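Local structure of mandelate racemase/muconate lactonizing enzyme family protein (Azoarcus sp., 2QDE) at residues G59-Q62 and D63-T66; D254-A257 and I258-G262; E325-G328 and P329-H333. The protein belongs to the enolase superfamily, joining an N-terminal capping domain to a TIM-barrel-like domain that holds a barium ion in this structure. All coordinates share one frame; numbering follows the deposited sequence.

Interaction 1: G59-Q62 and D63-T66; sequences GETQ and DSIT
Thr61 and Ser64 meet at the mouth of helix 62-78 and illustrate how a helix start is held by side chains as well as backbone. Thr61 is the N-cap, and Ser64 sits three residues on, in the first turn. Hydroxyl contacts come first. The backbone N of Thr61 reaches forward to Ser64 OG in a weak hydrogen bond of 3.3 Å, one half of a capping-box exchange. Thr61 OG1, set between its own backbone N and carbonyl carbon (chi1 62°), lies 2.9 Å from Ser64 OG. A water extends this cluster, accepting from Ser64 OG at 2.7 Å and donating to the carbonyl O of Gly59. A second water accepts from Asp63 N; the carboxylate of Asp63 forms a salt bridge with Lys382 through OD1.

The regular backbone bonds begin at once, with Ile65 N donating to Thr61 O at 3.0 Å. Gln62 O is doubly gripped. Thr66 N reaches it in the ordinary helical way, while Thr66 OG1 donates from above the carbonyl plane at 2.9 Å, the hydroxyl being folded back beside its own backbone N (chi1 -64°).

Van der Waals contact is slighter. The Glu60 chain runs at about a right angle to that of Ile65, and its OE1 merely passes Ile65 CG1 at 3.9 Å. That carboxylate is chiefly engaged elsewhere, by Arg58 and by the backbone N atoms of Gln102 and Ala103 at the start of helix 101-119. Close by, Ser64 packs on Ser64 of a second subunit. The chemistry implies a first turn whose hydroxyls and backbone are largely served by short-range partners and ordered water, whereas the Gln62 amide turns to Gly33 and Lys382, and the carboxylates of Glu60 and Asp63 are probably balanced by Arg58 and Lys382.

Interaction 2: D254-A257 and I258-G262; sequences DLLA and IINKG
The carbonyl O of Asp254 accepts from Ile258 N at 2.8 Å, among the shortest of the backbone bonds that run up this piece of helix 252-261. The side chain of Ile258 closes over the same oxygen: with CG1 lying beside its own backbone N (chi1 -70°), that atom comes 3.1 Å from Asp254 O. The donor and its own side chain thus wrap one carbonyl. Asp254 turns its carboxylate the other way, back to the N-H of Glu251.

Two residues further on, Asn260 N bonds to Leu256 O at 2.9 Å. Leu256 carries its CG anti to the backbone N (chi1 172°), which swings the CD1 branch up the helix until it lies 4.0 Å from Asn260 CG; the two side chains cross obliquely. Both are near a subunit boundary, where Leu256 packs on Leu256, and Asn260 on Asn260, of a third subunit.

At the C-terminal end, Lys261 N donates to Ala257 O at 2.8 Å. The first methylenes of the lysine lie alongside this carbonyl, CG being 3.3 Å from Ala257 O. Its chain then runs extended and bends at the last torsion; the ammonium group forms a long, weak ion pair with Asp230. Gly262 takes a positive phi (59°) and leaves the helix, its N-H making a weak bond to Ile259 O.

Different sides of the helix meet different neighbours. Leu255 packs on helix 277-290, and Ile258 touches Leu229 of helix 229-236. Such a helix, linking strand 243-245 to strand 266-269 in a beta-alpha-beta crossover, is an outer helix of the TIM-barrel-like domain of the enolase superfamily.

Interaction 3: E325-G328 and P329-H333; sequences ENAG and PLHIH
The imidazole of His331 leans obliquely on the backbone of Ala327 and Gly328, with ND1 3.4 Å from Ala327 O at an angle too poor for a hydrogen bond. Its CG stays beside its own backbone N (chi1 -62°), which carries the ring back toward the helix start. The second imidazole, that of His333, has Ile332 CG2 over the centre of one face, 3.9 Å above the plane, and its NE2 bonds to Asp344.

Ala327 is the N-cap of helix 328-332 and has no polar side chain to offer the first turn. Its carbonyl serves the helix instead, receiving a weak bond from Leu330 N at 3.0 Å and a longer, weak one from His331 N. The first firm helical bond is that of Ile332 N to Gly328 O, 3.1 Å and nearly straight at 166°. Pro329 fits this place well, since a residue so early in a helix needs no N-H for the i-to-i-4 ladder. The methyl of Ala327 meets Leu330 CD1 at 4.0 Å, an apolar touch between the cap residue and the first turn.

The short helix is wedged between several elements. Ala327, Pro329 and Leu330 all rest on Phe352 of strand 351-353, while Ala327 and His331 also touch Leu139 of strand 135-140. Just before the cap, Asn326 ND2 bonds to Ala306 O, and Pro329 packs against that same residue, fastening the turn to helix 303-315.

How the interactions relate
All three contacts show how a helix is held at or near one of its ends, yet each does so differently. Interactions 1 and 3 are buried helix starts: interaction 1 relies on hydroxyls and water, interaction 3 on backbone bonds, a proline and apolar side chains. Interaction 2 covers the end of a helix, partly exposed, where backbone bonds do most of the work. Interaction 1 lies in the N-terminal domain, whereas 254-262 and 325-333 belong to the barrel-like domain, on opposite sides of the chain's centre. No two of them touch; the centres of interactions 1 and 3 are about 22 Å apart. Other subunits reach interactions 1 and 2, while no other chain touches interaction 3.

Interaction 1: G59-Q62 and D63-T66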
loop_
_atom_site.group_PDB
_atom_site.type_symbol
_atom_site.label_atom_id
_atom_site.label_comp_id
_atom_site.label_asym_id
_atom_site.label_seq_id
_atom_site.Cartn_x
_atom_site.Cartn_y
_atom_site.Cartn_z
ATOM N N GLY A 59 3.927 4.842 -33.988
ATOM C CA GLY A 59 3.214 6.077 -34.265
ATOM C C GLY A 59 4.012 7.077 -35.094
ATOM O O GLY A 59 3.587 8.223 -35.276
ATOM N N GLU A 60 5.168 6.656 -35.598
ATOM C CA GLU A 60 5.992 7.542 -36.412
ATOM C C GLU A 60 5.959 7.145 -37.887
ATOM O O GLU A 60 5.754 5.980 -38.229
ATOM C CB GLU A 60 7.428 7.561 -35.874
ATOM C CG GLU A 60 7.507 8.192 -34.479
ATOM C CD GLU A 60 8.894 8.126 -33.859
ATOM O OE1 GLU A 60 9.817 8.798 -34.371
ATOM O OE2 GLU A 60 9.051 7.399 -32.851
ATOM N N THR A 61 6.145 8.128 -38.758
ATOM C CA THR A 61 6.115 7.894 -40.194
ATOM C C THR A 61 7.370 8.445 -40.843
ATOM O O THR A 61 8.171 9.110 -40.196
ATOM C CB THR A 61 4.916 8.603 -40.855
ATOM O OG1 THR A 61 5.041 10.022 -40.663
ATOM C CG2 THR A 61 3.598 8.114 -40.250
ATOM N N GLN A 62 7.527 8.165 -42.132
ATOM C CA GLN A 62 8.678 8.661 -42.865
ATOM C C GLN A 62 8.745 10.165 -42.700
ATOM O O GLN A 62 9.793 10.704 -42.367
ATOM C CB GLN A 62 8.562 8.330 -44.347
ATOM C CG GLN A 62 8.766 6.879 -44.689
ATOM C CD GLN A 62 8.739 6.669 -46.184
ATOM O OE1 GLN A 62 7.795 7.095 -46.857
ATOM N NE2 GLN A 62 9.770 6.020 -46.717
ATOM N N ASP A 63 7.615 10.834 -42.923
ATOM C CA ASP A 63 7.563 12.288 -42.805
ATOM C C ASP A 63 7.784 12.779 -41.372
ATOM O O ASP A 63 8.428 13.809 -41.171
ATOM C CB ASP A 63 6.246 12.825 -43.394
ATOM C CG ASP A 63 6.181 12.672 -44.924
ATOM O OD1 ASP A 63 7.227 12.355 -45.536
ATOM O OD2 ASP A 63 5.094 12.872 -45.520
ATOM N N SER A 64 7.276 12.040 -40.380
ATOM C CA SER A 64 7.472 12.400 -38.968
ATOM C C SER A 64 8.954 12.505 -38.679
ATOM O O SER A 64 9.454 13.520 -38.209
ATOM C CB SER A 64 6.931 11.317 -38.026
ATOM O OG SER A 64 5.534 11.263 -38.059
ATOM N N ILE A 65 9.645 11.407 -38.942
ATOM C CA ILE A 65 11.071 11.317 -38.702
ATOM C C ILE A 65 11.858 12.352 -39.503
ATOM O O ILE A 65 12.751 13.014 -38.972
ATOM C CB ILE A 65 11.564 9.898 -39.038
ATOM C CG1 ILE A 65 10.820 8.885 -38.157
ATOM C CG2 ILE A 65 13.076 9.802 -38.837
ATOM C CD1 ILE A 65 10.998 7.436 -38.577
ATOM N N THR A 66 11.511 12.503 -40.776
ATOM C CA THR A 66 12.212 13.449 -41.623
ATOM C C THR A 66 12.079 14.874 -41.115
ATOM O O THR A 66 13.062 15.613 -41.060
ATOM C CB THR A 66 11.712 13.370 -43.081
ATOM O OG1 THR A 66 12.013 12.073 -43.616
ATOM C CG2 THR A 66 12.394 14.438 -43.937
HETATM O O HOH W 1 3.496 10.884 -36.393
HETATM O O HOH W 2 5.164 9.627 -44.050
#

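Interaction 2: D254-A257 and I258-G262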
loop_
_atom_site.group_PDB
_atom_site.type_symbol
_atom_site.label_atom_id
_atom_site.label_comp_id
_atom_site.label_asym_id
_atom_site.label_seq_id
_atom_site.Cartn_x
_atom_site.Cartn_y
_atom_site.Cartn_z
ATOM N N ASP A 254 8.208 3.637 -17.345
ATOM C CA ASP A 254 7.257 2.555 -17.625
ATOM C C ASP A 254 7.807 1.300 -16.940
ATOM O O ASP A 254 7.068 0.549 -16.298
ATOM C CB ASP A 254 7.130 2.259 -19.133
ATOM C CG ASP A 254 6.473 3.390 -19.915
ATOM O OD1 ASP A 254 5.580 4.071 -19.363
ATOM O OD2 ASP A 254 6.841 3.581 -21.097
ATOM N N LEU A 255 9.112 1.080 -17.095
ATOM C CA LEU A 255 9.768 -0.076 -16.496
ATOM C C LEU A 255 9.631 -0.034 -14.975
ATOM O O LEU A 255 9.440 -1.068 -14.332
ATOM C CB LEU A 255 11.250 -0.118 -16.902
ATOM C CG LEU A 255 11.617 -0.813 -18.227
ATOM C CD1 LEU A 255 10.727 -0.332 -19.360
ATOM C CD2 LEU A 255 13.081 -0.527 -18.554
ATOM N N LEU A 256 9.726 1.166 -14.408
ATOM C CA LEU A 256 9.590 1.335 -12.963
ATOM C C LEU A 256 8.175 0.934 -12.547
ATOM O O LEU A 256 7.988 0.185 -11.590
ATOM C CB LEU A 256 9.852 2.790 -12.562
ATOM C CG LEU A 256 9.553 3.126 -11.097
ATOM C CD1 LEU A 256 10.365 2.226 -10.185
ATOM C CD2 LEU A 256 9.868 4.586 -10.831
ATOM N N ALA A 257 7.183 1.430 -13.278
ATOM C CA ALA A 257 5.798 1.106 -12.967
ATOM C C ALA A 257 5.561 -0.392 -13.132
ATOM O O ALA A 257 4.795 -0.995 -12.372
ATOM C CB ALA A 257 4.848 1.898 -13.870
ATOM N N ILE A 258 6.225 -1.000 -14.112
ATOM C CA ILE A 258 6.057 -2.426 -14.336
ATOM C C ILE A 258 6.560 -3.250 -13.158
ATOM O O ILE A 258 5.892 -4.187 -12.729
ATOM C CB ILE A 258 6.776 -2.889 -15.624
ATOM C CG1 ILE A 258 6.035 -2.345 -16.849
ATOM C CG2 ILE A 258 6.830 -4.411 -15.676
ATOM C CD1 ILE A 258 6.744 -2.600 -18.169
ATOM N N ILE A 259 7.731 -2.916 -12.626
ATOM C CA ILE A 259 8.229 -3.692 -11.505
ATOM C C ILE A 259 7.425 -3.370 -10.235
ATOM O O ILE A 259 7.200 -4.251 -9.406
ATOM C CB ILE A 259 9.762 -3.478 -11.272
ATOM C CG1 ILE A 259 10.018 -2.386 -10.250
ATOM C CG2 ILE A 259 10.453 -3.134 -12.572
ATOM C CD1 ILE A 259 10.370 -2.948 -8.897
ATOM N N ASN A 260 6.966 -2.126 -10.097
ATOM C CA ASN A 260 6.186 -1.751 -8.921
ATOM C C ASN A 260 4.815 -2.415 -8.891
ATOM O O ASN A 260 4.343 -2.819 -7.834
ATOM C CB ASN A 260 6.003 -0.233 -8.829
ATOM C CG ASN A 260 7.272 0.481 -8.417
ATOM O OD1 ASN A 260 8.109 -0.082 -7.716
ATOM N ND2 ASN A 260 7.412 1.732 -8.837
ATOM N N LYS A 261 4.174 -2.518 -10.046
ATOM C CA LYS A 261 2.857 -3.134 -10.127
ATOM C C LYS A 261 2.922 -4.643 -10.357
ATOM O O LYS A 261 1.896 -5.318 -10.320
ATOM C CB LYS A 261 2.046 -2.493 -11.258
ATOM C CG LYS A 261 1.732 -1.009 -11.072
ATOM C CD LYS A 261 0.948 -0.476 -12.260
ATOM C CE LYS A 261 0.622 1.018 -12.128
ATOM N NZ LYS A 261 -0.321 1.302 -11.006
ATOM N N GLY A 262 4.117 -5.174 -10.593
ATOM C CA GLY A 262 4.238 -6.600 -10.853
ATOM C C GLY A 262 3.385 -6.927 -12.069
ATOM O O GLY A 262 2.517 -7.804 -12.026
#

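Interaction 3: E325-G328 and P329-H333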
loop_
_atom_site.group_PDB
_atom_site.type_symbol
_atom_site.label_atom_id
_atom_site.label_comp_id
_atom_site.label_asym_id
_atom_site.label_seq_id
_atom_site.Cartn_x
_atom_site.Cartn_y
_atom_site.Cartn_z
ATOM N N GLU A 325 15.817 -11.657 -31.059
ATOM C CA GLU A 325 14.904 -11.687 -32.191
ATOM C C GLU A 325 15.152 -10.569 -33.205
ATOM O O GLU A 325 14.223 -10.091 -33.857
ATOM C CB GLU A 325 13.478 -11.588 -31.659
ATOM C CG GLU A 325 12.423 -12.077 -32.606
ATOM C CD GLU A 325 11.095 -11.400 -32.368
ATOM O OE1 GLU A 325 11.002 -10.173 -32.619
ATOM O OE2 GLU A 325 10.147 -12.089 -31.924
ATOM N N ASN A 326 16.405 -10.156 -33.340
ATOM C CA ASN A 326 16.770 -9.092 -34.267
ATOM C C ASN A 326 17.128 -9.711 -35.626
ATOM O O ASN A 326 18.296 -9.938 -35.911
ATOM C CB ASN A 326 17.955 -8.320 -33.676
ATOM C CG ASN A 326 18.476 -7.229 -34.595
ATOM O OD1 ASN A 326 17.722 -6.383 -35.075
ATOM N ND2 ASN A 326 19.786 -7.237 -34.827
ATOM N N ALA A 327 16.122 -9.977 -36.461
ATOM C CA ALA A 327 16.362 -10.611 -37.762
ATOM C C ALA A 327 15.636 -9.971 -38.948
ATOM O O ALA A 327 15.137 -10.675 -39.833
ATOM C CB ALA A 327 16.000 -12.097 -37.675
ATOM N N GLY A 328 15.588 -8.643 -38.969
ATOM C CA GLY A 328 14.917 -7.936 -40.047
ATOM C C GLY A 328 15.281 -8.412 -41.444
ATOM O O GLY A 328 14.385 -8.652 -42.258
ATOM N N PRO A 329 16.580 -8.556 -41.760
ATOM C CA PRO A 329 17.029 -9.008 -43.082
ATOM C C PRO A 329 16.445 -10.348 -43.536
ATOM O O PRO A 329 16.173 -10.536 -44.723
ATOM C CB PRO A 329 18.549 -9.064 -42.929
ATOM C CG PRO A 329 18.826 -7.953 -41.950
ATOM C CD PRO A 329 17.736 -8.202 -40.917
ATOM N N LEU A 330 16.255 -11.279 -42.603
ATOM C CA LEU A 330 15.706 -12.586 -42.957
ATOM C C LEU A 330 14.238 -12.488 -43.369
ATOM O O LEU A 330 13.767 -13.268 -44.193
ATOM C CB LEU A 330 15.856 -13.577 -41.793
ATOM C CG LEU A 330 17.274 -13.817 -41.261
ATOM C CD1 LEU A 330 17.240 -14.898 -40.182
ATOM C CD2 LEU A 330 18.190 -14.242 -42.394
ATOM N N HIS A 331 13.512 -11.533 -42.794
ATOM C CA HIS A 331 12.104 -11.360 -43.137
ATOM C C HIS A 331 11.993 -10.646 -44.486
ATOM O O HIS A 331 11.182 -11.019 -45.338
ATOM C CB HIS A 331 11.379 -10.559 -42.047
ATOM C CG HIS A 331 11.377 -11.232 -40.708
ATOM N ND1 HIS A 331 11.792 -10.598 -39.556
ATOM C CD2 HIS A 331 11.016 -12.484 -40.337
ATOM C CE1 HIS A 331 11.686 -11.430 -38.534
ATOM N NE2 HIS A 331 11.217 -12.582 -38.980
ATOM N N ILE A 332 12.819 -9.624 -44.689
ATOM C CA ILE A 332 12.785 -8.885 -45.946
ATOM C C ILE A 332 13.164 -9.766 -47.140
ATOM O O ILE A 332 12.533 -9.704 -48.201
ATOM C CB ILE A 332 13.746 -7.661 -45.907
ATOM C CG1 ILE A 332 13.180 -6.584 -44.979
ATOM C CG2 ILE A 332 13.947 -7.093 -47.313
ATOM C CD1 ILE A 332 14.079 -5.367 -44.844
ATOM N N HIS A 333 14.189 -10.591 -46.960
ATOM C CA HIS A 333 14.666 -11.451 -48.037
ATOM C C HIS A 333 14.125 -12.881 -48.008
ATOM O O HIS A 333 14.634 -13.758 -48.698
ATOM C CB HIS A 333 16.193 -11.451 -48.030
ATOM C CG HIS A 333 16.785 -10.090 -48.217
ATOM N ND1 HIS A 333 16.800 -9.446 -49.436
ATOM C CD2 HIS A 333 17.326 -9.224 -47.329
ATOM C CE1 HIS A 333 17.324 -8.242 -49.290
ATOM N NE2 HIS A 333 17.650 -8.081 -48.020
#